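Local coordinates for VAO-type flavoprotein oxidase VAO615 (Myceliophthora thermophila, PDB 6F72), which probably acts as an oxidoreductase whose bicovalently bound FAD, once reduced, reacts rapidly with molecular oxygen, although no substrate has been identified, at residues 183-188 and 250-255; 231-236 and 287-292; 262-265 and 270-273. One frame throughout, in Å; residues are numbered along the deposited sequence.

Contact 1: 183-188 and 250-255; sequences KNYKAP and NVLEWE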
loop_
_atom_site.group_PDB
_atom_site.type_symbol
_atom_site.label_atom_id
_atom_site.label_comp_id
_atom_site.label_asym_id
_atom_site.label_seq_id
_atom_site.Cartn_x
_atom_site.Cartn_y
_atom_site.Cartn_z
ATOM N N LYS A 183 6.547 22.746 -14.589
ATOM C CA LYS A 183 6.732 22.550 -16.035
ATOM C C LYS A 183 8.158 22.156 -16.424
ATOM O O LYS A 183 8.352 21.335 -17.332
ATOM C CB LYS A 183 6.313 23.811 -16.796
ATOM C CG LYS A 183 6.150 23.626 -18.300
ATOM C CD LYS A 183 5.543 24.876 -18.912
ATOM C CE LYS A 183 5.556 24.823 -20.429
ATOM N NZ LYS A 183 4.871 26.022 -20.996
ATOM N N ASN A 184 9.136 22.732 -15.724
ATOM C CA ASN A 184 10.558 22.543 -16.034
ATOM C C ASN A 184 11.404 22.315 -14.788
ATOM O O ASN A 184 12.248 23.157 -14.422
ATOM C CB ASN A 184 11.096 23.732 -16.832
ATOM C CG ASN A 184 10.465 23.852 -18.208
ATOM O OD1 ASN A 184 10.384 22.875 -18.961
ATOM N ND2 ASN A 184 10.030 25.060 -18.553
ATOM N N TYR A 185 11.174 21.172 -14.140
ATOM C CA TYR A 185 12.082 20.701 -13.100
ATOM C C TYR A 185 13.481 20.558 -13.701
ATOM O O TYR A 185 13.644 19.951 -14.762
ATOM C CB TYR A 185 11.629 19.366 -12.503
ATOM C CG TYR A 185 12.330 19.071 -11.209
ATOM C CD1 TYR A 185 13.545 18.377 -11.187
ATOM C CD2 TYR A 185 11.793 19.502 -9.997
ATOM C CE1 TYR A 185 14.199 18.114 -9.988
ATOM C CE2 TYR A 185 12.438 19.249 -8.797
ATOM C CZ TYR A 185 13.635 18.551 -8.794
ATOM O OH TYR A 185 14.272 18.295 -7.607
ATOM N N LYS A 186 14.464 21.151 -13.026
ATOM C CA LYS A 186 15.835 21.200 -13.505
ATOM C C LYS A 186 16.767 20.649 -12.453
ATOM O O LYS A 186 16.953 21.244 -11.383
ATOM C CB LYS A 186 16.258 22.629 -13.863
ATOM C CG LYS A 186 15.692 23.162 -15.162
ATOM C CD LYS A 186 15.886 24.675 -15.214
ATOM C CE LYS A 186 14.813 25.345 -16.066
ATOM N NZ LYS A 186 15.188 25.328 -17.516
ATOM N N ALA A 187 17.330 19.490 -12.776
ATOM C CA ALA A 187 18.311 18.810 -11.960
ATOM C C ALA A 187 19.271 18.112 -12.931
ATOM O O ALA A 187 18.897 17.859 -14.084
ATOM C CB ALA A 187 17.621 17.795 -11.061
ATOM N N PRO A 188 20.509 17.796 -12.488
ATOM C CA PRO A 188 21.417 17.043 -13.382
ATOM C C PRO A 188 20.835 15.684 -13.827
ATOM O O PRO A 188 20.985 15.300 -14.992
ATOM C CB PRO A 188 22.664 16.839 -12.521
ATOM C CG PRO A 188 22.612 17.936 -11.511
ATOM C CD PRO A 188 21.165 18.148 -11.210
ATOM N N ASN A 250 10.606 7.456 -9.165
ATOM C CA ASN A 250 10.132 8.714 -9.713
ATOM C C ASN A 250 10.159 9.862 -8.719
ATOM O O ASN A 250 9.746 10.964 -9.063
ATOM C CB ASN A 250 8.740 8.540 -10.303
ATOM C CG ASN A 250 8.767 7.761 -11.592
ATOM O OD1 ASN A 250 8.888 8.342 -12.655
ATOM N ND2 ASN A 250 8.694 6.423 -11.498
ATOM N N VAL A 251 10.662 9.617 -7.509
ATOM C CA VAL A 251 10.773 10.663 -6.503
ATOM C C VAL A 251 11.958 11.575 -6.788
ATOM O O VAL A 251 13.091 11.110 -7.037
ATOM C CB VAL A 251 10.854 10.123 -5.055
ATOM C CG1 VAL A 251 10.818 11.281 -4.059
ATOM C CG2 VAL A 251 9.687 9.212 -4.765
ATOM N N LEU A 252 11.685 12.882 -6.757
ATOM C CA LEU A 252 12.733 13.885 -6.904
ATOM C C LEU A 252 13.142 14.453 -5.548
ATOM O O LEU A 252 14.326 14.603 -5.267
ATOM C CB LEU A 252 12.303 14.991 -7.872
ATOM C CG LEU A 252 11.850 14.575 -9.272
ATOM C CD1 LEU A 252 11.194 15.755 -9.964
ATOM C CD2 LEU A 252 13.023 14.050 -10.100
ATOM N N GLU A 253 12.147 14.767 -4.717
ATOM C CA GLU A 253 12.347 15.433 -3.429
ATOM C C GLU A 253 11.344 14.921 -2.433
ATOM O O GLU A 253 10.239 14.572 -2.823
ATOM C CB GLU A 253 12.124 16.938 -3.569
ATOM C CG GLU A 253 13.185 17.607 -4.427
ATOM C CD GLU A 253 13.003 19.105 -4.548
ATOM O OE1 GLU A 253 12.712 19.758 -3.521
ATOM O OE2 GLU A 253 13.185 19.617 -5.670
ATOM N N TRP A 254 11.763 14.875 -1.166
ATOM C CA TRP A 254 10.889 14.659 -0.013
ATOM C C TRP A 254 11.009 15.896 0.855
ATOM O O TRP A 254 12.122 16.309 1.194
ATOM C CB TRP A 254 11.337 13.466 0.833
ATOM C CG TRP A 254 11.211 12.125 0.170
ATOM C CD1 TRP A 254 12.235 11.348 -0.326
ATOM C CD2 TRP A 254 10.004 11.396 -0.058
ATOM N NE1 TRP A 254 11.729 10.180 -0.854
ATOM C CE2 TRP A 254 10.362 10.184 -0.707
ATOM C CE3 TRP A 254 8.639 11.651 0.210
ATOM C CZ2 TRP A 254 9.412 9.229 -1.083
ATOM C CZ3 TRP A 254 7.696 10.705 -0.178
ATOM C CH2 TRP A 254 8.087 9.505 -0.809
ATOM N N GLU A 255 9.864 16.465 1.223
ATOM C CA GLU A 255 9.811 17.497 2.239
ATOM C C GLU A 255 9.300 16.844 3.520
ATOM O O GLU A 255 8.286 16.157 3.506
ATOM C CB GLU A 255 8.902 18.632 1.784
ATOM C CG GLU A 255 8.763 19.764 2.793
ATOM C CD GLU A 255 7.552 20.634 2.547
ATOM O OE1 GLU A 255 6.813 20.396 1.564
ATOM O OE2 GLU A 255 7.336 21.572 3.351
HETATM O O HOH W 1 15.935 16.333 -6.894
#

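Contact 2: 231-236 and 287-292; sequences YTQGGG and AVVLSM. With FAD (flavin-adenine dinucleotide), chain E.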
loop_
_atom_site.group_PDB
_atom_site.type_symbol
_atom_site.label_atom_id
_atom_site.label_comp_id
_atom_site.label_asym_id
_atom_site.label_seq_id
_atom_site.Cartn_x
_atom_site.Cartn_y
_atom_site.Cartn_z
ATOM N N TYR A 231 2.722 4.125 0.240
ATOM C CA TYR A 231 2.801 3.668 -1.146
ATOM C C TYR A 231 4.182 3.937 -1.812
ATOM O O TYR A 231 4.912 2.989 -2.144
ATOM C CB TYR A 231 1.652 4.257 -1.985
ATOM C CG TYR A 231 1.779 3.916 -3.450
ATOM C CD1 TYR A 231 1.362 2.665 -3.939
ATOM C CD2 TYR A 231 2.380 4.825 -4.353
ATOM C CE1 TYR A 231 1.508 2.343 -5.287
ATOM C CE2 TYR A 231 2.519 4.518 -5.691
ATOM C CZ TYR A 231 2.110 3.279 -6.155
ATOM O OH TYR A 231 2.265 2.985 -7.485
ATOM N N THR A 232 4.546 5.211 -1.971
ATOM C CA THR A 232 5.823 5.548 -2.594
ATOM C C THR A 232 6.963 5.227 -1.632
ATOM O O THR A 232 7.980 4.699 -2.045
ATOM C CB THR A 232 5.895 7.013 -3.112
ATOM O OG1 THR A 232 4.941 7.209 -4.163
ATOM C CG2 THR A 232 7.240 7.284 -3.693
ATOM N N GLN A 233 6.780 5.529 -0.351
ATOM C CA GLN A 233 7.835 5.303 0.643
ATOM C C GLN A 233 8.249 3.833 0.780
ATOM O O GLN A 233 9.414 3.539 1.059
ATOM C CB GLN A 233 7.415 5.878 1.997
ATOM C CG GLN A 233 7.488 7.412 2.033
ATOM C CD GLN A 233 6.922 8.022 3.297
ATOM O OE1 GLN A 233 7.417 7.757 4.397
ATOM N NE2 GLN A 233 5.915 8.898 3.145
ATOM N N GLY A 234 7.299 2.922 0.570
ATOM C CA GLY A 234 7.582 1.492 0.633
ATOM C C GLY A 234 7.900 0.816 -0.696
ATOM O O GLY A 234 8.037 -0.421 -0.754
ATOM N N GLY A 235 7.997 1.595 -1.768
ATOM C CA GLY A 235 8.214 1.025 -3.092
ATOM C C GLY A 235 7.210 1.581 -4.069
ATOM O O GLY A 235 7.452 2.645 -4.669
ATOM N N GLY A 236 6.087 0.875 -4.210
ATOM C CA GLY A 236 4.950 1.360 -4.986
ATOM C C GLY A 236 4.923 0.851 -6.411
ATOM O O GLY A 236 5.518 1.458 -7.316
ATOM N N ALA A 287 10.987 9.726 9.063
ATOM C CA ALA A 287 10.585 11.134 9.190
ATOM C C ALA A 287 9.106 11.283 8.832
ATOM O O ALA A 287 8.512 10.384 8.217
ATOM C CB ALA A 287 11.444 12.026 8.282
ATOM N N VAL A 288 8.528 12.428 9.194
ATOM C CA VAL A 288 7.163 12.749 8.806
ATOM C C VAL A 288 7.224 13.494 7.480
ATOM O O VAL A 288 7.821 14.576 7.398
ATOM C CB VAL A 288 6.436 13.592 9.887
ATOM C CG1 VAL A 288 4.975 13.784 9.541
ATOM C CG2 VAL A 288 6.559 12.935 11.249
ATOM N N VAL A 289 6.592 12.931 6.456
ATOM C CA VAL A 289 6.619 13.524 5.115
ATOM C C VAL A 289 5.456 14.499 4.960
ATOM O O VAL A 289 4.297 14.130 5.225
ATOM C CB VAL A 289 6.556 12.438 4.010
ATOM C CG1 VAL A 289 6.164 13.024 2.658
ATOM C CG2 VAL A 289 7.880 11.668 3.929
ATOM N N LEU A 290 5.774 15.721 4.528
ATOM C CA LEU A 290 4.772 16.757 4.250
ATOM C C LEU A 290 4.393 16.836 2.780
ATOM O O LEU A 290 3.272 17.190 2.432
ATOM C CB LEU A 290 5.259 18.115 4.747
ATOM C CG LEU A 290 5.559 18.286 6.239
ATOM C CD1 LEU A 290 6.309 19.597 6.432
ATOM C CD2 LEU A 290 4.290 18.279 7.081
ATOM N N SER A 291 5.348 16.515 1.911
ATOM C CA SER A 291 5.099 16.459 0.479
ATOM C C SER A 291 6.208 15.670 -0.177
ATOM O O SER A 291 7.263 15.438 0.432
ATOM C CB SER A 291 5.027 17.875 -0.133
ATOM O OG SER A 291 6.318 18.444 -0.295
ATOM N N MET A 292 5.950 15.258 -1.417
ATOM C CA MET A 292 6.984 14.752 -2.318
ATOM C C MET A 292 6.908 15.503 -3.638
ATOM O O MET A 292 5.851 16.007 -4.026
ATOM C CB MET A 292 6.831 13.233 -2.536
ATOM C CG MET A 292 5.720 12.799 -3.480
ATOM S SD MET A 292 5.770 11.028 -3.808
ATOM C CE MET A 292 4.654 10.931 -5.215
HETATM P PA FAD E . -1.397 4.548 5.556
HETATM O O1A FAD E . -1.877 3.324 6.293
HETATM O O2A FAD E . -2.005 5.858 5.973
HETATM O O5B FAD E . 0.203 4.617 5.689
HETATM C C5B FAD E . 1.025 3.458 5.542
HETATM C C4B FAD E . 2.347 3.616 6.284
HETATM O O4B FAD E . 3.024 4.785 5.818
HETATM C C3B FAD E . 2.212 3.780 7.786
HETATM O O3B FAD E . 3.335 3.115 8.378
HETATM C C2B FAD E . 2.326 5.276 8.025
HETATM O O2B FAD E . 2.889 5.570 9.306
HETATM C C1B FAD E . 3.244 5.711 6.895
HETATM N N9A FAD E . 2.982 7.073 6.373
HETATM C C8A FAD E . 1.977 7.417 5.540
HETATM N N7A FAD E . 2.048 8.734 5.221
HETATM C C5A FAD E . 3.119 9.241 5.850
HETATM C C6A FAD E . 3.764 10.570 5.942
HETATM N N6A FAD E . 3.231 11.619 5.278
HETATM N N1A FAD E . 4.870 10.693 6.711
HETATM C C2A FAD E . 5.402 9.649 7.383
HETATM N N3A FAD E . 4.867 8.403 7.337
HETATM C C4A FAD E . 3.746 8.144 6.603
HETATM N N1 FAD E . 0.322 -1.020 -3.248
HETATM C C2 FAD E . 0.906 -1.143 -4.466
HETATM O O2 FAD E . 2.157 -1.112 -4.546
HETATM N N3 FAD E . 0.176 -1.298 -5.593
HETATM C C4 FAD E . -1.165 -1.357 -5.607
HETATM O O4 FAD E . -1.799 -1.506 -6.676
HETATM C C4X FAD E . -1.874 -1.219 -4.315
HETATM N N5 FAD E . -3.221 -1.252 -4.239
HETATM C C5X FAD E . -3.872 -1.131 -3.046
HETATM C C6 FAD E . -5.282 -1.163 -2.990
HETATM C C7 FAD E . -5.927 -1.031 -1.740
HETATM C C7M FAD E . -7.444 -1.078 -1.701
HETATM C C8 FAD E . -5.120 -0.842 -0.481
HETATM C C8M FAD E . -5.720 -0.593 0.895
HETATM C C9 FAD E . -3.731 -0.811 -0.561
HETATM C C9A FAD E . -3.073 -0.948 -1.787
HETATM N N10 FAD E . -1.661 -0.894 -1.852
HETATM C C10 FAD E . -1.028 -1.045 -3.105
HETATM C "C1'" FAD E . -0.877 -0.768 -0.626
HETATM C "C2'" FAD E . -0.231 0.548 -0.310
HETATM O "O2'" FAD E . 0.889 0.699 -1.178
HETATM C "C3'" FAD E . 0.222 0.432 1.141
HETATM O "O3'" FAD E . -0.847 -0.056 1.980
HETATM C "C4'" FAD E . 0.732 1.765 1.668
HETATM O "O4'" FAD E . 1.363 1.564 2.934
HETATM C "C5'" FAD E . -0.383 2.809 1.743
HETATM O "O5'" FAD E . 0.078 4.016 2.330
HETATM P P FAD E . -0.985 5.127 2.794
HETATM O O1P FAD E . -1.961 5.355 1.675
HETATM O O2P FAD E . -0.162 6.252 3.376
HETATM O O3P FAD E . -1.742 4.362 3.999
HETATM O O HOH W 2 8.325 8.284 6.568
#

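Contact 3: 262-265 and 270-273; sequences RHLV and RNSD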
loop_
_atom_site.group_PDB
_atom_site.type_symbol
_atom_site.label_atom_id
_atom_site.label_comp_id
_atom_site.label_asym_id
_atom_site.label_seq_id
_atom_site.Cartn_x
_atom_site.Cartn_y
_atom_site.Cartn_z
ATOM N N ARG A 262 13.122 19.243 12.895
ATOM C CA ARG A 262 13.742 19.987 11.791
ATOM C C ARG A 262 12.928 19.791 10.512
ATOM O O ARG A 262 12.662 18.651 10.100
ATOM C CB ARG A 262 15.196 19.558 11.561
ATOM C CG ARG A 262 16.214 20.024 12.595
ATOM C CD ARG A 262 17.564 19.353 12.353
ATOM N NE ARG A 262 17.482 17.904 12.593
ATOM C CZ ARG A 262 18.216 16.961 11.990
ATOM N NH1 ARG A 262 19.127 17.272 11.073
ATOM N NH2 ARG A 262 18.031 15.687 12.304
ATOM N N HIS A 263 12.522 20.902 9.904
ATOM C CA HIS A 263 11.789 20.899 8.643
ATOM C C HIS A 263 12.837 20.879 7.529
ATOM O O HIS A 263 13.566 21.852 7.349
ATOM C CB HIS A 263 10.871 22.134 8.571
ATOM C CG HIS A 263 10.014 22.213 7.339
ATOM N ND1 HIS A 263 9.240 23.316 7.052
ATOM C CD2 HIS A 263 9.815 21.343 6.318
ATOM C CE1 HIS A 263 8.593 23.123 5.918
ATOM N NE2 HIS A 263 8.923 21.933 5.451
ATOM N N LEU A 264 12.925 19.754 6.808
ATOM C CA LEU A 264 13.983 19.540 5.801
ATOM C C LEU A 264 13.458 19.098 4.444
ATOM O O LEU A 264 12.332 18.588 4.325
ATOM C CB LEU A 264 15.007 18.501 6.285
ATOM C CG LEU A 264 15.787 18.684 7.589
ATOM C CD1 LEU A 264 16.593 17.417 7.863
ATOM C CD2 LEU A 264 16.696 19.899 7.517
ATOM N N VAL A 265 14.290 19.307 3.427
ATOM C CA VAL A 265 14.075 18.742 2.101
ATOM C C VAL A 265 15.207 17.733 1.834
ATOM O O VAL A 265 16.387 18.036 2.053
ATOM C CB VAL A 265 13.988 19.841 1.008
ATOM C CG1 VAL A 265 13.889 19.234 -0.386
ATOM C CG2 VAL A 265 12.777 20.743 1.253
ATOM N N ARG A 270 20.924 16.482 -1.456
ATOM C CA ARG A 270 20.737 17.177 -0.161
ATOM C C ARG A 270 20.055 16.249 0.839
ATOM O O ARG A 270 18.952 15.781 0.575
ATOM C CB ARG A 270 19.918 18.467 -0.344
ATOM C CG ARG A 270 19.712 19.314 0.925
ATOM C CD ARG A 270 18.552 20.306 0.790
ATOM N NE ARG A 270 18.297 20.611 -0.624
ATOM C CZ ARG A 270 17.381 21.457 -1.103
ATOM N NH1 ARG A 270 16.573 22.164 -0.284
ATOM N NH2 ARG A 270 17.283 21.597 -2.436
ATOM N N ASN A 271 20.711 16.020 1.985
ATOM C CA ASN A 271 20.320 14.987 2.963
ATOM C C ASN A 271 20.066 13.666 2.247
ATOM O O ASN A 271 19.027 13.007 2.472
ATOM C CB ASN A 271 19.057 15.404 3.747
ATOM C CG ASN A 271 19.240 16.697 4.478
ATOM O OD1 ASN A 271 20.081 16.798 5.364
ATOM N ND2 ASN A 271 18.447 17.700 4.115
ATOM N N SER A 272 21.016 13.290 1.383
ATOM C CA SER A 272 20.797 12.282 0.345
ATOM C C SER A 272 20.523 10.903 0.922
ATOM O O SER A 272 19.821 10.098 0.311
ATOM C CB SER A 272 21.990 12.239 -0.613
ATOM O OG SER A 272 23.177 11.910 0.086
ATOM N N ASP A 273 21.092 10.661 2.099
ATOM C CA ASP A 273 20.954 9.413 2.808
ATOM C C ASP A 273 19.509 9.238 3.301
ATOM O O ASP A 273 18.959 8.127 3.227
ATOM C CB ASP A 273 22.005 9.288 3.933
ATOM C CG ASP A 273 21.955 10.425 4.949
ATOM O OD1 ASP A 273 21.276 11.458 4.729
ATOM O OD2 ASP A 273 22.625 10.291 5.993
#

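Contact 1: 183-188 and 250-255
L252 meets the ring of Y185 chiefly through its CD1 methyl. This CD1 stands over the middle of one face, 3.5 Å from the ring centroid and only 4° off the ring normal, which is the geometry of a CH-pi contact. CD1 is 3.7 to 3.9 Å from all six ring atoms of Y185, so the methyl lies centrally and does not lean over a rim. The phenol reaches this place because CG of Y185 is anti to the backbone N (chi1 -165°), which sends the ring out from strand 179-186. At E253 the contact becomes polar. The OH of Y185 donates a short hydrogen bond of 2.6 Å to OE2 of E253, which accepts through its anti lone pair, the one pointing away from the other carboxylate oxygen. OE2 lies near the ring plane, at the edge, 3.2 Å from CE2 of Y185, with the carboxylate turned 55° from the ring.

Two consecutive residues can serve one ring because L252 and E253 both face T293 on strand 288-298. This is a classic beta bulge, and both side chains leave the backbone toward Y185. The chain turns a corner at K183, and no strand pairing joins 184-186 to 251-257. A194 of strand 193-198 touches both Y185 and L252, and the tyrosine reaches across by side chain alone.

A water donates to Y185 OH at 2.7 Å and to L252 O at 2.9 Å, linking the phenol to the bulge backbone. The hydroxyl therefore gives one bond and accepts another, which fixes its rotation, and the short donation to OE2 is consistent with an E253 carboxylate that probably stays ionised.

Contact 2: 231-236 and 287-292
The carboxamide of Q233 has V289 CG2 over one face, 3.5 Å from NE2, and itself lies over the adenine of FAD, standing steeply to it with NE2 3.9 Å from FAD C6A. The Y231 ring carries G236 CA over one face, 3.5 Å above the plane and offset toward the rim, while FAD N1 and O2' lie at its edge. CE1 of Y231 comes within 3.6 Å of FAD O2, and Y231 OH bonds to H237 O. With an alanine in place of Y231, the ribityl-flavin junction would probably lose the ring at its edge and H237 O its hydroxyl partner.

Q233 NE2 has its hydrogen bond with V228 O, so its approach to the V289 methyl is van der Waals contact. T232 OG1 likewise bonds to I227 O and merely touches M292 CE, at 3.9 Å. G235 and G236 both have positive phi, and a CB on G236 would strike Y231 O.

The backbone of V289 pairs with the Watson-Crick edge of the adenine: its N donates to FAD N1A at 2.8 Å (168° at the hydrogen), and its O accepts from FAD N6A at 2.7 Å (172°). Both bonds are nearly straight. V289 and Q233 thus hold the adenine, and Y231 and G236 lie against the ribityl-flavin end, as befits the PCMH-type FAD-binding domain of this oxidoreductase family.

Contact 3: 262-265 and 270-273
V265 and N271 make a surface contact across a strand-to-helix turn, joining the end of strand 263-266 to the start of helix 272-278 at the rim of the antiparallel sheet. Its one hydrogen bond runs from N271 ND2 to V265 O, 2.9 Å long with 158° at the hydrogen. The oxygen lies practically in the plane of the N271 amide, so the N-H points well, but the donor stands well above the carbonyl plane of V265 and therefore does not sit on a lone pair.

N271 occupies the N-cap position of helix 272-278, yet its side chain makes no capping bond. CG lies beside the backbone N and anti to the carbonyl carbon (chi1 -58°), and the amide reaches back to the preceding strand. The backbone of N271 is in the left-handed helical region, consistent with a change of chain direction there.

Strand 263-266 runs through a short turn into helix 272-278, the strand being the second arm of an antiparallel hairpin with 251-257. L264 flanks the bond: its side chain crosses that of N271 at about a right angle, with CB 4.1 Å from N271 ND2.

R270 comes to the same carbonyl oxygen. Its CD lies 3.4 Å from V265 O, and NH1 is 3.7 Å from V265 CB. The chain turns about CG-CD, with chi3 of -24° close to eclipsed, and this places the guanidinium so that one face lies over V265 CG1, 4.0 Å from the plane and toward its rim. The approach is of plane to methyl, with no charge partner across the two segments. Beyond the turn, N271 touches Y546 of helix 536-546, and D273 forms a salt bridge with K545 and a hydrogen bond to Y546 OH.

In the fold
Contact 2 is the core member of the set, its centre about 11 Å from the centre of the chain and all four touching residues buried, while contact 1, partly buried, and contact 3, a surface contact, lie about 23 and 24 Å out. All three draw on one antiparallel sheet: strand 251-257 of contact 1 pairs with strand 288-298 of contact 2 and with strand 263-266 of contact 3. E255 ties them together, with OE1 2.7 Å from S291 OG and OE2 2.7 Å from H263 NE2. The chemistry differs with depth: van der Waals touches and backbone bonds to FAD inside, a phenol-carboxylate bond with water at contact 1, and one amide-to-carbonyl bond at contact 3.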